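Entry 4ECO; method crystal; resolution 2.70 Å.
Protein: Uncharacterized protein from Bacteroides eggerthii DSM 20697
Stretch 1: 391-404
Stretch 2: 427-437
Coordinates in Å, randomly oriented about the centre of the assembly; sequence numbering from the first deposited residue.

Stretch 1 391-404: YIPNIFDAKSVSVM
Stretch 2 427-437: PTPFKGINVSS

Residues 391-404 and 427-437 run alongside each other in one chain and bury 854 Å² between them. Most of the pairing is irregular. The register places Asn394 by Phe430 (CA to CA 5.6 Å), Ala398 by Asn434 (CA to CA 4.2 Å) and Met404 by Val435 (CA to CA 4.3 Å). The last pair is a parallel beta bridge.

Asn394 (phi/psi -79/69, chi1 t, chi2 15°) anchors the first end. Its CB points sideways, but its amide reaches the other backbone. Lys431 N donates to Asn394 OD1 at 3.0 Å, nearly straight at 174°. Asn394 ND2 gives a weak hydrogen bond to Pro429 O at 3.2 Å. An amide suits this site because it offers a donor and an acceptor together.

Water 1 links the stretches. It accepts from Phe396 N at 3.0 Å, and it lies within hydrogen-bonding reach of Asn394 OD1 at 2.7 Å and Gly432 O at 2.8 Å.

A type I turn runs from Asp397 to Ser400, closed by Ser400 N to Asp397 O at 3.1 Å. Asp397 (chi1 t) points away from the other stretch, and its OD1 accepts from Lys399 N at 3.0 Å. Ala398 N, within the turn, donates to Lys431 O at 2.8 Å and 178°. Gly432 has phi/psi 72/-174, and positive phi favours glycine. An ideal CB there would lie 2.7 Å from Ala398 CB, a clash. The Lys431 side chain is modelled only to CB.

Asn434 (phi/psi -84/70, chi1 p, chi2 -49°) points toward the first stretch and has 135 Å² covered by it, the largest area of any residue here. Asn434 ND2 donates to Ser402 O at 2.8 Å and 175°. Its backbone O accepts from Met404 N at 2.8 Å. Asp397 O and Asn434 OD1 lie 3.2 Å apart, but both are acceptors and do not bond. Ser436 N then donates to Met404 O at 2.9 Å, so both backbone polar atoms of Met404 are satisfied across the bridge.

Apolar side chains fill the buried space. Ile433 (chi1 m, chi2 t) has its CB directed away, yet its CG2 lies 3.8 Å from Phe396 CG and 3.6 Å from Met404 CE. This CG2 makes an off-centre CH-pi contact with the Phe396 ring (chi1 m, chi2 -79°). Met404 is selenomethionine (m, t, m). Its CB meets Val435 CG2 (chi1 p) at 3.8 Å on their shared sheet face. Ile392 (m, t) places CG2 3.9 Å from Ile433 CD1 and 4.1 Å from Phe430 CZ (chi1 t, chi2 68°).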

ATOM      1  N   TYR A 391     -18.973   8.696  -7.138  1.00 43.36           N
ATOM      2  CA  TYR A 391     -19.585   7.408  -7.473  1.00 42.35           C
ATOM      3  C   TYR A 391     -18.581   6.269  -7.481  1.00 47.16           C
ATOM      4  O   TYR A 391     -17.373   6.520  -7.600  1.00 46.54           O
ATOM      5  CB  TYR A 391     -20.228   7.495  -8.890  1.00 43.38           C
ATOM      6  CG  TYR A 391     -21.097   8.705  -9.166  1.00 43.32           C
ATOM      7  CD1 TYR A 391     -22.372   8.819  -8.610  1.00 45.71           C
ATOM      8  CD2 TYR A 391     -20.682   9.694 -10.046  1.00 44.33           C
ATOM      9  CE1 TYR A 391     -23.202   9.909  -8.910  1.00 48.73           C
ATOM     10  CE2 TYR A 391     -21.493  10.795 -10.343  1.00 46.40           C
ATOM     11  CZ  TYR A 391     -22.755  10.898  -9.778  1.00 56.37           C
ATOM     12  OH  TYR A 391     -23.542  11.987 -10.090  1.00 58.55           O
ATOM     13  N   ILE A 392     -19.077   5.007  -7.417  1.00 44.50           N
ATOM     14  CA  ILE A 392     -18.223   3.820  -7.537  1.00 43.49           C
ATOM     15  C   ILE A 392     -17.954   3.638  -9.042  1.00 49.38           C
ATOM     16  O   ILE A 392     -18.917   3.579  -9.823  1.00 50.75           O
ATOM     17  CB  ILE A 392     -18.842   2.567  -6.865  1.00 46.26           C
ATOM     18  CG1 ILE A 392     -19.056   2.790  -5.346  1.00 44.82           C
ATOM     19  CG2 ILE A 392     -17.980   1.317  -7.149  1.00 46.88           C
ATOM     20  CD1 ILE A 392     -20.092   1.817  -4.672  1.00 46.35           C
ATOM     21  N   PRO A 393     -16.675   3.619  -9.482  1.00 46.96           N
ATOM     22  CA  PRO A 393     -16.394   3.568 -10.936  1.00 48.55           C
ATOM     23  C   PRO A 393     -16.701   2.214 -11.586  1.00 53.63           C
ATOM     24  O   PRO A 393     -16.238   1.168 -11.122  1.00 53.66           O
ATOM     25  CB  PRO A 393     -14.891   3.888 -11.024  1.00 49.75           C
ATOM     26  CG  PRO A 393     -14.338   3.478  -9.695  1.00 52.16           C
ATOM     27  CD  PRO A 393     -15.428   3.746  -8.697  1.00 47.47           C
ATOM     28  N   ASN A 394     -17.467   2.245 -12.688  1.00 51.02           N
ATOM     29  CA  ASN A 394     -17.843   1.038 -13.427  1.00 51.15           C
ATOM     30  C   ASN A 394     -16.675   0.569 -14.339  1.00 52.21           C
ATOM     31  O   ASN A 394     -16.777   0.637 -15.567  1.00 53.80           O
ATOM     32  CB  ASN A 394     -19.122   1.288 -14.242  1.00 51.76           C
ATOM     33  CG  ASN A 394     -19.807   0.031 -14.701  1.00 72.62           C
ATOM     34  OD1 ASN A 394     -19.526  -1.081 -14.225  1.00 64.24           O
ATOM     35  ND2 ASN A 394     -20.760   0.180 -15.609  1.00 69.30           N
ATOM     36  N   ILE A 395     -15.582   0.083 -13.724  1.00 44.28           N
ATOM     37  CA  ILE A 395     -14.376  -0.367 -14.429  1.00 43.95           C
ATOM     38  C   ILE A 395     -14.045  -1.843 -14.076  1.00 48.32           C
ATOM     39  O   ILE A 395     -12.946  -2.347 -14.384  1.00 46.22           O
ATOM     40  CB  ILE A 395     -13.148   0.576 -14.145  1.00 45.96           C
ATOM     41  CG1 ILE A 395     -12.732   0.597 -12.649  1.00 43.35           C
ATOM     42  CG2 ILE A 395     -13.369   2.005 -14.716  1.00 48.22           C
ATOM     43  CD1 ILE A 395     -11.351   1.199 -12.408  1.00 40.48           C
ATOM     44  N   PHE A 396     -15.019  -2.534 -13.473  1.00 47.36           N
ATOM     45  CA  PHE A 396     -14.854  -3.920 -13.038  1.00 47.87           C
ATOM     46  C   PHE A 396     -15.937  -4.789 -13.636  1.00 57.19           C
ATOM     47  O   PHE A 396     -16.810  -4.272 -14.347  1.00 59.35           O
ATOM     48  CB  PHE A 396     -14.882  -4.013 -11.494  1.00 47.50           C
ATOM     49  CG  PHE A 396     -14.109  -2.926 -10.794  1.00 46.69           C
ATOM     50  CD1 PHE A 396     -12.719  -2.995 -10.686  1.00 48.98           C
ATOM     51  CD2 PHE A 396     -14.767  -1.829 -10.251  1.00 48.09           C
ATOM     52  CE1 PHE A 396     -11.997  -1.978 -10.045  1.00 49.68           C
ATOM     53  CE2 PHE A 396     -14.050  -0.810  -9.610  1.00 51.65           C
ATOM     54  CZ  PHE A 396     -12.667  -0.891  -9.508  1.00 49.61           C
ATOM     55  N   ASP A 397     -15.865  -6.113 -13.381  1.00 54.75           N
ATOM     56  CA  ASP A 397     -16.878  -7.050 -13.852  1.00 56.09           C
ATOM     57  C   ASP A 397     -17.088  -8.133 -12.815  1.00 58.87           C
ATOM     58  O   ASP A 397     -16.159  -8.874 -12.498  1.00 58.06           O
ATOM     59  CB  ASP A 397     -16.508  -7.665 -15.216  1.00 59.64           C
ATOM     60  CG  ASP A 397     -17.670  -8.284 -15.987  1.00 78.99           C
ATOM     61  OD1 ASP A 397     -18.762  -8.469 -15.388  1.00 81.87           O
ATOM     62  OD2 ASP A 397     -17.498  -8.562 -17.194  1.00 86.77           O
ATOM     63  N   ALA A 398     -18.318  -8.234 -12.301  1.00 54.59           N
ATOM     64  CA  ALA A 398     -18.689  -9.263 -11.336  1.00 53.66           C
ATOM     65  C   ALA A 398     -18.550 -10.642 -11.978  1.00 59.62           C
ATOM     66  O   ALA A 398     -18.222 -11.614 -11.291  1.00 59.22           O
ATOM     67  CB  ALA A 398     -20.110  -9.032 -10.847  1.00 54.17           C
ATOM     68  N   LYS A 399     -18.732 -10.701 -13.316  1.00 57.82           N
ATOM     69  CA  LYS A 399     -18.669 -11.927 -14.108  1.00 59.05           C
ATOM     70  C   LYS A 399     -17.215 -12.438 -14.294  1.00 61.85           C
ATOM     71  O   LYS A 399     -17.052 -13.579 -14.725  1.00 62.97           O
ATOM     72  CB  LYS A 399     -19.346 -11.744 -15.488  1.00 63.58           C
ATOM     73  CG  LYS A 399     -20.753 -11.129 -15.504  1.00 75.30           C
ATOM     74  CD  LYS A 399     -21.852 -11.925 -14.796  1.00 81.30           C
ATOM     75  CE  LYS A 399     -23.177 -11.189 -14.740  1.00 90.04           C
ATOM     76  NZ  LYS A 399     -23.161 -10.042 -13.782  1.00 92.38           N
ATOM     77  N   SER A 400     -16.181 -11.640 -13.960  1.00 56.04           N
ATOM     78  CA  SER A 400     -14.794 -12.096 -14.096  1.00 56.42           C
ATOM     79  C   SER A 400     -14.512 -13.290 -13.170  1.00 63.82           C
ATOM     80  O   SER A 400     -14.978 -13.310 -12.028  1.00 64.88           O
ATOM     81  CB  SER A 400     -13.808 -10.967 -13.812  1.00 58.88           C
ATOM     82  OG  SER A 400     -12.466 -11.435 -13.883  1.00 70.41           O
ATOM     83  N   VAL A 401     -13.744 -14.276 -13.666  1.00 61.89           N
ATOM     84  CA  VAL A 401     -13.412 -15.511 -12.943  1.00 61.56           C
ATOM     85  C   VAL A 401     -12.436 -15.220 -11.795  1.00 65.18           C
ATOM     86  O   VAL A 401     -12.573 -15.818 -10.727  1.00 65.66           O
ATOM     87  CB  VAL A 401     -12.868 -16.631 -13.866  1.00 66.16           C
ATOM     88  CG1 VAL A 401     -13.956 -17.132 -14.800  1.00 67.62           C
ATOM     89  CG2 VAL A 401     -11.641 -16.180 -14.659  1.00 66.16           C
ATOM     90  N   SER A 402     -11.461 -14.327 -12.017  1.00 59.77           N
ATOM     91  CA  SER A 402     -10.483 -13.952 -10.999  1.00 57.84           C
ATOM     92  C   SER A 402     -11.132 -12.992 -10.015  1.00 56.91           C
ATOM     93  O   SER A 402     -11.659 -11.955 -10.422  1.00 55.29           O
ATOM     94  CB  SER A 402      -9.229 -13.346 -11.632  1.00 63.58           C
ATOM     95  OG  SER A 402      -9.520 -12.560 -12.781  1.00 80.75           O
ATOM     96  N   VAL A 403     -11.146 -13.366  -8.724  1.00 50.74           N
ATOM     97  CA  VAL A 403     -11.794 -12.565  -7.689  1.00 48.32           C
ATOM     98  C   VAL A 403     -10.730 -11.892  -6.856  1.00 49.69           C
ATOM     99  O   VAL A 403      -9.863 -12.562  -6.278  1.00 51.23           O
ATOM    100  CB  VAL A 403     -12.792 -13.380  -6.806  1.00 50.94           C
ATOM    101  CG1 VAL A 403     -13.435 -12.502  -5.724  1.00 49.52           C
ATOM    102  CG2 VAL A 403     -13.868 -14.021  -7.663  1.00 51.96           C
HETATM  103  N   MSE A 404     -10.813 -10.553  -6.790  1.00 42.19           N
HETATM  104  CA  MSE A 404      -9.924  -9.718  -5.984  1.00 39.49           C
HETATM  105  C   MSE A 404     -10.232  -9.914  -4.497  1.00 44.90           C
HETATM  106  O   MSE A 404     -11.350 -10.315  -4.141  1.00 44.74           O
HETATM  107  CB  MSE A 404     -10.077  -8.242  -6.385  1.00 40.40           C
HETATM  108  CG  MSE A 404      -9.829  -7.976  -7.887  1.00 44.55           C
HETATM  109 SE   MSE A 404      -9.931  -6.082  -8.344  0.75 47.11          SE
HETATM  110  CE  MSE A 404     -11.836  -5.887  -8.378  1.00 44.21           C
ATOM    111  N   PRO A 427     -23.584   5.292 -19.608  1.00 72.59           N
ATOM    112  CA  PRO A 427     -24.439   4.676 -20.651  1.00 74.58           C
ATOM    113  C   PRO A 427     -24.546   3.144 -20.482  1.00 77.25           C
ATOM    114  O   PRO A 427     -25.592   2.546 -20.793  1.00 77.76           O
ATOM    115  CB  PRO A 427     -23.741   5.063 -21.957  1.00 77.56           C
ATOM    116  CG  PRO A 427     -22.295   5.271 -21.576  1.00 79.90           C
ATOM    117  CD  PRO A 427     -22.292   5.764 -20.160  1.00 73.54           C
ATOM    118  N   THR A 428     -23.456   2.525 -19.973  1.00 70.73           N
ATOM    119  CA  THR A 428     -23.363   1.098 -19.707  1.00 69.41           C
ATOM    120  C   THR A 428     -23.865   0.830 -18.280  1.00 69.45           C
ATOM    121  O   THR A 428     -23.446   1.532 -17.352  1.00 66.57           O
ATOM    122  CB  THR A 428     -21.921   0.586 -19.914  1.00 80.18           C
ATOM    123  OG1 THR A 428     -21.056   1.236 -19.000  1.00 82.50           O
ATOM    124  CG2 THR A 428     -21.401   0.814 -21.330  1.00 81.84           C
ATOM    125  N   PRO A 429     -24.778  -0.148 -18.059  1.00 64.99           N
ATOM    126  CA  PRO A 429     -25.218  -0.410 -16.671  1.00 62.17           C
ATOM    127  C   PRO A 429     -24.086  -1.031 -15.865  1.00 59.53           C
ATOM    128  O   PRO A 429     -23.237  -1.724 -16.430  1.00 57.86           O
ATOM    129  CB  PRO A 429     -26.421  -1.349 -16.821  1.00 64.95           C
ATOM    130  CG  PRO A 429     -26.356  -1.880 -18.201  1.00 71.25           C
ATOM    131  CD  PRO A 429     -25.391  -1.085 -19.026  1.00 67.33           C
ATOM    132  N   PHE A 430     -24.051  -0.730 -14.554  1.00 53.84           N
ATOM    133  CA  PHE A 430     -23.025  -1.205 -13.613  1.00 51.67           C
ATOM    134  C   PHE A 430     -22.874  -2.717 -13.719  1.00 55.80           C
ATOM    135  O   PHE A 430     -23.873  -3.437 -13.646  1.00 57.95           O
ATOM    136  CB  PHE A 430     -23.353  -0.781 -12.174  1.00 51.76           C
ATOM    137  CG  PHE A 430     -22.246  -0.999 -11.173  1.00 50.56           C
ATOM    138  CD1 PHE A 430     -21.082  -0.249 -11.228  1.00 53.80           C
ATOM    139  CD2 PHE A 430     -22.389  -1.920 -10.150  1.00 51.21           C
ATOM    140  CE1 PHE A 430     -20.055  -0.449 -10.301  1.00 53.54           C
ATOM    141  CE2 PHE A 430     -21.376  -2.105  -9.212  1.00 53.20           C
ATOM    142  CZ  PHE A 430     -20.208  -1.379  -9.302  1.00 51.24           C
ATOM    143  N   LYS A 431     -21.647  -3.172 -13.990  1.00 50.53           N
ATOM    144  CA  LYS A 431     -21.291  -4.560 -14.253  1.00 50.21           C
ATOM    145  C   LYS A 431     -20.823  -5.257 -12.979  1.00 56.17           C
ATOM    146  O   LYS A 431     -20.315  -6.378 -13.055  1.00 58.62           O
ATOM    147  CB  LYS A 431     -20.197  -4.615 -15.348  1.00 51.39           C
ATOM    148  N   GLY A 432     -20.980  -4.597 -11.830  1.00 50.34           N
ATOM    149  CA  GLY A 432     -20.569  -5.149 -10.541  1.00 48.15           C
ATOM    150  C   GLY A 432     -19.073  -5.180 -10.355  1.00 50.91           C
ATOM    151  O   GLY A 432     -18.329  -4.624 -11.167  1.00 51.61           O
ATOM    152  N   ILE A 433     -18.615  -5.792  -9.259  1.00 46.00           N
ATOM    153  CA  ILE A 433     -17.187  -5.885  -8.924  1.00 44.08           C
ATOM    154  C   ILE A 433     -16.854  -7.312  -8.528  1.00 49.81           C
ATOM    155  O   ILE A 433     -17.520  -7.884  -7.665  1.00 50.33           O
ATOM    156  CB  ILE A 433     -16.740  -4.893  -7.796  1.00 45.28           C
ATOM    157  CG1 ILE A 433     -17.376  -3.490  -7.942  1.00 44.28           C
ATOM    158  CG2 ILE A 433     -15.198  -4.811  -7.707  1.00 46.06           C
ATOM    159  CD1 ILE A 433     -16.979  -2.479  -6.883  1.00 41.29           C
ATOM    160  N   ASN A 434     -15.793  -7.863  -9.136  1.00 46.08           N
ATOM    161  CA  ASN A 434     -15.244  -9.196  -8.880  1.00 45.03           C
ATOM    162  C   ASN A 434     -14.303  -9.123  -7.686  1.00 47.60           C
ATOM    163  O   ASN A 434     -13.075  -9.204  -7.837  1.00 46.30           O
ATOM    164  CB  ASN A 434     -14.518  -9.705 -10.135  1.00 46.59           C
ATOM    165  CG  ASN A 434     -13.475  -8.745 -10.680  1.00 59.02           C
ATOM    166  OD1 ASN A 434     -13.722  -7.539 -10.867  1.00 54.71           O
ATOM    167  ND2 ASN A 434     -12.271  -9.258 -10.905  1.00 45.36           N
ATOM    168  N   VAL A 435     -14.876  -8.914  -6.483  1.00 45.13           N
ATOM    169  CA  VAL A 435     -14.090  -8.747  -5.252  1.00 43.32           C
ATOM    170  C   VAL A 435     -14.826  -9.388  -4.074  1.00 46.71           C
ATOM    171  O   VAL A 435     -16.049  -9.413  -4.052  1.00 45.75           O
ATOM    172  CB  VAL A 435     -13.757  -7.244  -4.995  1.00 45.87           C
ATOM    173  CG1 VAL A 435     -15.001  -6.419  -4.666  1.00 46.14           C
ATOM    174  CG2 VAL A 435     -12.711  -7.090  -3.910  1.00 44.50           C
ATOM    175  N   SER A 436     -14.062  -9.908  -3.100  1.00 45.20           N
ATOM    176  CA  SER A 436     -14.583 -10.545  -1.883  1.00 44.30           C
ATOM    177  C   SER A 436     -14.962  -9.490  -0.823  1.00 45.08           C
ATOM    178  O   SER A 436     -15.952  -9.688  -0.112  1.00 44.79           O
ATOM    179  CB  SER A 436     -13.561 -11.527  -1.308  1.00 46.90           C
ATOM    180  OG  SER A 436     -13.170 -12.517  -2.250  1.00 56.64           O
ATOM    181  N   SER A 437     -14.205  -8.375  -0.725  1.00 38.48           N
ATOM    182  CA  SER A 437     -14.497  -7.359   0.288  1.00 37.71           C
ATOM    183  C   SER A 437     -14.544  -5.938  -0.289  1.00 41.81           C
ATOM    184  O   SER A 437     -13.669  -5.549  -1.057  1.00 42.40           O
ATOM    185  CB  SER A 437     -13.458  -7.413   1.410  1.00 39.28           C
ATOM    186  OG  SER A 437     -13.771  -6.566   2.505  1.00 38.15           O
TER
HETATM  187  O   HOH W   1     -17.785  -2.191 -12.422  1.00 28.91           O